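Local atomic coordinates of uncharacterized SnoaL-like protein (Burkholderia thailandensis E264, PDB entry 3H3H), a protein that is of unknown function but belongs to the SnoaL-like family of the NTF2 clan, whose cone-shaped alpha+beta fold commonly encloses a ligand-binding or catalytic pocket. Residues Phe13-Trp17 with Ser31-Asp35. Numbering follows the deposited sequence.
Sequences FSREW and SHYAD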
loop_
_atom_site.group_PDB
_atom_site.type_symbol
_atom_site.label_atom_id
_atom_site.label_comp_id
_atom_site.label_asym_id
_atom_site.label_seq_id
_atom_site.Cartn_x
_atom_site.Cartn_y
_atom_site.Cartn_z
ATOM N N PHE B 13 -4.522 -12.279 9.123
ATOM C CA PHE B 13 -4.577 -12.326 7.681
ATOM C C PHE B 13 -3.152 -12.469 7.135
ATOM O O PHE B 13 -2.865 -13.248 6.226
ATOM C CB PHE B 13 -5.232 -11.068 7.087
ATOM C CG PHE B 13 -5.092 -10.970 5.596
ATOM C CD1 PHE B 13 -5.880 -11.726 4.767
ATOM C CD2 PHE B 13 -4.165 -10.125 5.035
ATOM C CE1 PHE B 13 -5.696 -11.691 3.396
ATOM C CE2 PHE B 13 -4.002 -10.065 3.620
ATOM C CZ PHE B 13 -4.743 -10.837 2.841
ATOM N N SER B 14 -2.251 -11.624 7.597
ATOM C CA SER B 14 -0.874 -11.658 7.105
ATOM C C SER B 14 -0.207 -13.035 7.328
ATOM O O SER B 14 0.441 -13.569 6.455
ATOM C CB SER B 14 -0.077 -10.547 7.775
ATOM O OG SER B 14 -0.629 -9.292 7.478
ATOM N N ARG B 15 -0.359 -13.590 8.517
ATOM C CA ARG B 15 0.243 -14.878 8.820
ATOM C C ARG B 15 -0.357 -15.991 7.959
ATOM O O ARG B 15 0.368 -16.869 7.498
ATOM C CB ARG B 15 0.110 -15.197 10.320
ATOM C CG ARG B 15 0.665 -16.554 10.738
ATOM C CD ARG B 15 2.090 -16.538 11.317
ATOM N NE ARG B 15 2.343 -17.805 11.978
ATOM C CZ ARG B 15 2.207 -18.004 13.288
ATOM N NH1 ARG B 15 2.435 -19.203 13.807
ATOM N NH2 ARG B 15 1.852 -17.002 14.079
ATOM N N GLU B 16 -1.664 -15.959 7.711
ATOM C CA GLU B 16 -2.275 -16.990 6.882
ATOM C C GLU B 16 -1.859 -16.795 5.443
ATOM O O GLU B 16 -1.557 -17.769 4.789
ATOM C CB GLU B 16 -3.800 -17.002 6.998
ATOM C CG GLU B 16 -4.250 -17.316 8.366
ATOM C CD GLU B 16 -5.774 -17.283 8.536
ATOM O OE1 GLU B 16 -6.513 -16.824 7.655
ATOM O OE2 GLU B 16 -6.238 -17.670 9.606
ATOM N N TRP B 17 -1.820 -15.547 4.954
ATOM C CA TRP B 17 -1.513 -15.292 3.554
ATOM C C TRP B 17 -0.072 -15.673 3.268
ATOM O O TRP B 17 0.210 -16.352 2.281
ATOM C CB TRP B 17 -1.717 -13.789 3.223
ATOM C CG TRP B 17 -1.587 -13.463 1.819
ATOM C CD1 TRP B 17 -2.571 -13.471 0.858
ATOM C CD2 TRP B 17 -0.437 -12.911 1.207
ATOM N NE1 TRP B 17 -2.044 -13.075 -0.349
ATOM C CE2 TRP B 17 -0.762 -12.643 -0.145
ATOM C CE3 TRP B 17 0.853 -12.640 1.658
ATOM C CZ2 TRP B 17 0.172 -12.144 -1.051
ATOM C CZ3 TRP B 17 1.765 -12.085 0.755
ATOM C CH2 TRP B 17 1.433 -11.871 -0.577
ATOM N N SER B 31 -8.526 -18.675 -0.964
ATOM C CA SER B 31 -9.584 -18.651 0.033
ATOM C C SER B 31 -9.695 -17.262 0.650
ATOM O O SER B 31 -10.736 -16.923 1.153
ATOM C CB SER B 31 -9.368 -19.684 1.143
ATOM O OG SER B 31 -8.331 -19.299 2.030
ATOM N N HIS B 32 -8.642 -16.458 0.558
ATOM C CA HIS B 32 -8.634 -15.187 1.172
ATOM C C HIS B 32 -9.263 -14.105 0.289
ATOM O O HIS B 32 -9.367 -12.989 0.734
ATOM C CB HIS B 32 -7.209 -14.765 1.477
ATOM C CG HIS B 32 -6.605 -15.627 2.535
ATOM N ND1 HIS B 32 -7.010 -15.560 3.859
ATOM C CD2 HIS B 32 -5.774 -16.696 2.441
ATOM C CE1 HIS B 32 -6.370 -16.494 4.546
ATOM N NE2 HIS B 32 -5.631 -17.207 3.712
ATOM N N TYR B 33 -9.572 -14.464 -0.948
ATOM C CA TYR B 33 -9.994 -13.479 -1.964
ATOM C C TYR B 33 -11.457 -13.647 -2.306
ATOM O O TYR B 33 -11.977 -14.759 -2.341
ATOM C CB TYR B 33 -9.133 -13.637 -3.219
ATOM C CG TYR B 33 -7.660 -13.274 -3.035
ATOM C CD1 TYR B 33 -6.758 -14.170 -2.440
ATOM C CD2 TYR B 33 -7.168 -12.034 -3.391
ATOM C CE1 TYR B 33 -5.476 -13.854 -2.258
ATOM C CE2 TYR B 33 -5.872 -11.698 -3.227
ATOM C CZ TYR B 33 -4.993 -12.608 -2.650
ATOM O OH TYR B 33 -3.642 -12.373 -2.528
ATOM N N ALA B 34 -12.097 -12.518 -2.572
ATOM C CA ALA B 34 -13.457 -12.462 -3.034
ATOM C C ALA B 34 -13.556 -12.843 -4.524
ATOM O O ALA B 34 -12.594 -12.725 -5.264
ATOM C CB ALA B 34 -14.008 -11.049 -2.837
ATOM N N ASP B 35 -14.712 -13.361 -4.926
ATOM C CA ASP B 35 -14.949 -13.567 -6.334
ATOM C C ASP B 35 -14.766 -12.237 -7.062
ATOM O O ASP B 35 -15.198 -11.177 -6.595
ATOM C CB ASP B 35 -16.363 -14.092 -6.574
ATOM C CG ASP B 35 -16.564 -15.509 -6.024
ATOM O OD1 ASP B 35 -15.629 -16.292 -5.999
ATOM O OD2 ASP B 35 -17.704 -15.831 -5.658
#
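Residues 13-17 form one turn of the long helix 7-22, tied by the backbone hydrogen bond from Trp17 N to Phe13 O (2.8 Å), while 31-35 follows helix 26-30 and enters the short strand 33-34. The backbones stay apart, Trp17 CA and His32 CA being 7.5 Å from each other, so side chains bridge the gap. His32 points at the helix and covers the most surface: the edge of the Phe13 ring meets its face in an offset edge-to-face pair (centroids 5.6 Å, planes at 85°), and His32 CE1 lies 3.1 Å from Glu16 OE1, a close approach at the edge of the imidazole, while Glu16 OE2 is hydrogen-bonded to Gln12 NE2. Deeper inside, Trp17 NE1 donates a hydrogen bond to Tyr33 OH (2.8 Å), satisfying the indole NH in a buried setting. Phe105, from the sheet, packs against Phe13 and Trp17. The side chain of Trp17 also lies about 4 Å from an unidentified bound ligand, consistent with a place in the wall of the internal pocket characteristic of the NTF2-like cone, where N-terminal helices close over the curved sheet.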